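Local coordinates for ethanolamine utilization protein EutS (Streptococcus intermedius SK54 = ATCC 27335, PDB 6XPJ) that forms hexamers that serve as a minor shell component of the bacterial microcompartment in which choline is degraded, at the interface of chains A and B. Sequence-based numbering; all coordinates share one arbitrary frame. Chains: chain A/B, Ethanolamine utilization protein EutS.

Contacts 1 and 2 lie side by side, the centres of their C-alpha atoms about 7 Å apart, and use sequence neighbours. On chain B helix 2-7 serves both, through B:Ile3 in contact 1 and B:Glu4 in contact 2, with B:Arg11 of strand 11-18 added in contact 2. Chain A brings A:Lys20, just ahead of strand 21-28, and A:Gln21, its first residue, with the run from A:Leu107 to A:Ser110. A largely apolar patch with a backbone hydrogen bond, and a polar patch, thus dock the N-terminal helix on the partner subunit, and the two-fold relation repeats the arrangement with the chains exchanged.

Contact 1: the interface of chains A and B. Residues chain A 20, 107-109; chain B 3.
The ring of A:Phe109 is sandwiched within its own chain, close beside the point where B:Ile3 meets chain A. Over the centre of one face sits CB of A:Lys20, 3.5 Å above the plane, while CD1 of A:Leu107 covers the opposite face, displaced toward the rim. The ring itself hardly touches chain B: its CD1 comes within 4.3 Å of CD1 of B:Ile3. Its part is that of a second-shell spacer, packed between the lysine and the leucine whose segments flank the incoming isoleucine.

B:Ile3, in the first turn of helix 2-7, uses backbone and side chain together. Its N donates a nearly straight hydrogen bond (171° at H) to O of A:Gly108 over 3.1 Å, and the donor lies in the carbonyl plane on a lone pair. The CG1 branch stands anti to the carbonyl carbon (chi1 -64°), beside the backbone N, and therefore runs along the same A:Gly108 carbonyl. Its terminal methyl CD1 reaches onward to O of A:Leu107 at 3.4 Å.

A:Lys20 passes B:Ile3 at about a right angle. Its aliphatic stem does the touching, with CE 3.8 Å from CD1 of B:Ile3; the bend at chi3 (-69°) brings CE up to the isoleucine, and NZ beyond it comes near CG2. The lysine thus offers methylenes to both the ring and the isoleucine.

Such a pairing of a directed backbone bond with apolar packing illustrates how a terminal helix can be docked: the bond probably fixes the start of the helix, and the isoleucine wedged between the loop at A:Leu107 and A:Gly108 and the lysine stem may hold it against the partner subunit, probably the one across the axis of the shell hexamer.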
# COMPACT_ATOMS: atom_id res chain seq x y z
N LYS A 20 -7.15 -11.38 -10.45
CA LYS A 20 -8.40 -12.10 -10.14
C LYS A 20 -7.98 -13.47 -9.68
O LYS A 20 -7.77 -14.34 -10.50
CB LYS A 20 -9.33 -12.08 -11.35
CG LYS A 20 -9.85 -10.70 -11.69
CD LYS A 20 -10.54 -10.64 -13.04
CE LYS A 20 -9.53 -10.83 -14.17
NZ LYS A 20 -9.95 -10.20 -15.45
N LEU A 107 -16.55 -17.62 -12.12
CA LEU A 107 -15.83 -16.34 -12.35
C LEU A 107 -14.59 -16.55 -13.23
O LEU A 107 -14.11 -15.56 -13.80
CB LEU A 107 -15.45 -15.70 -11.02
CG LEU A 107 -16.57 -15.32 -10.05
CD1 LEU A 107 -15.96 -14.60 -8.85
CD2 LEU A 107 -17.63 -14.44 -10.70
N GLY A 108 -14.04 -17.75 -13.36
CA GLY A 108 -12.82 -17.98 -14.16
C GLY A 108 -11.57 -17.41 -13.51
O GLY A 108 -10.54 -17.25 -14.20
N PHE A 109 -11.59 -17.21 -12.19
CA PHE A 109 -10.42 -16.74 -11.44
C PHE A 109 -9.37 -17.84 -11.32
O PHE A 109 -9.72 -19.03 -11.36
CB PHE A 109 -10.86 -16.31 -10.05
CG PHE A 109 -11.45 -14.93 -9.95
CD1 PHE A 109 -12.23 -14.37 -10.97
CD2 PHE A 109 -11.23 -14.20 -8.79
CE1 PHE A 109 -12.76 -13.09 -10.83
CE2 PHE A 109 -11.82 -12.95 -8.64
CZ PHE A 109 -12.56 -12.40 -9.66
N ILE B 3 -9.59 -17.33 -17.19
CA ILE B 3 -9.28 -15.97 -17.74
C ILE B 3 -7.82 -15.95 -18.22
O ILE B 3 -7.55 -15.43 -19.34
CB ILE B 3 -9.55 -14.88 -16.69
CG1 ILE B 3 -11.04 -14.82 -16.33
CG2 ILE B 3 -9.01 -13.52 -17.15
CD1 ILE B 3 -11.35 -14.01 -15.12

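Contact 2: the interface of chains A and B. Residues chain A 21, 110; chain B 4, 11.
The amide of A:Gln21 and the guanidinium of B:Arg11 meet almost coplanar, their planes 20° apart, although the two side chains as a whole approach at a slant. The arginine presents its end, NH1 and NH2, and both nitrogens converge on OE1 of the glutamine. NH1 donates over 2.9 Å to A:Gln21 OE1, somewhat tilted from the carbonyl plane, whereas NH2, at 3.0 Å from the same OE1, comes in nearly along the C=O axis. Both bonds are bent at hydrogen, as expected when two donors share one acceptor. The glutamine reaches across with its chain extended beyond CG, which is anti to the backbone N (chi1 177°).

Within chain B the same guanidinium turns its side edge to B:Glu4, whose extended chain places the carboxylate alongside. Here the pairing is one to one: NE donates to OE2 at 3.0 Å, and NH2 forms a salt bridge with OE1 at 2.8 Å. Both bonds are nearly straight and lie close to the guanidinium plane, yet they meet the carboxylate from above its own plane, 36° out of it. The two flat groups are therefore inclined to each other, and the double grip fixes the rotation of the arginine head that faces the glutamine.

A:Ser110 completes the array. Its OG donates to OE1 of B:Glu4 over 2.6 Å, approaching that oxygen almost head-on and giving it a second donor besides B:Arg11 NH2. A water, 3.0 Å from A:Ser110 OG, also joins the serine to the backbone N of B:Glu4.

As a worked example of an intrachain ion pair used across an interface, the glutamate-arginine unit ties helix 2-7 to strand 11-18 of chain B and presents both to chain A. This polar clasp likely steadies the N-terminal helix, and with it the strand that probably contributes to the protruding beta-barrel of the hexamer, on the partner subunit, probably the opposite one in the ring.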
# COMPACT_ATOMS: atom_id res chain seq x y z
N GLN A 21 -7.85 -13.64 -8.36
CA GLN A 21 -7.18 -14.85 -7.84
C GLN A 21 -7.64 -15.12 -6.41
O GLN A 21 -7.76 -14.18 -5.63
CB GLN A 21 -5.67 -14.61 -7.88
CG GLN A 21 -4.83 -15.72 -7.30
CD GLN A 21 -3.39 -15.56 -7.74
OE1 GLN A 21 -3.08 -15.55 -8.92
NE2 GLN A 21 -2.51 -15.47 -6.76
N SER A 110 -8.11 -17.45 -11.17
CA SER A 110 -7.04 -18.39 -10.78
C SER A 110 -7.29 -18.81 -9.33
O SER A 110 -7.67 -17.96 -8.52
CB SER A 110 -5.67 -17.79 -10.98
OG SER A 110 -5.51 -17.36 -12.32
N GLU B 4 -6.91 -16.44 -17.38
CA GLU B 4 -5.44 -16.44 -17.62
C GLU B 4 -5.12 -17.37 -18.79
O GLU B 4 -4.32 -16.99 -19.68
CB GLU B 4 -4.77 -16.85 -16.31
CG GLU B 4 -3.27 -17.02 -16.35
CD GLU B 4 -2.73 -17.44 -15.00
OE1 GLU B 4 -3.52 -17.40 -14.04
OE2 GLU B 4 -1.56 -17.83 -14.90
N ARG B 11 2.87 -15.00 -16.39
CA ARG B 11 2.99 -14.79 -14.94
C ARG B 11 4.48 -14.66 -14.61
O ARG B 11 5.26 -15.48 -15.14
CB ARG B 11 2.23 -15.94 -14.29
CG ARG B 11 2.09 -15.88 -12.79
CD ARG B 11 1.27 -17.06 -12.31
NE ARG B 11 -0.18 -16.94 -12.43
CZ ARG B 11 -1.00 -16.55 -11.45
NH1 ARG B 11 -0.56 -16.20 -10.25
NH2 ARG B 11 -2.30 -16.51 -11.69
O HOH W 1 -7.62 -16.93 -14.45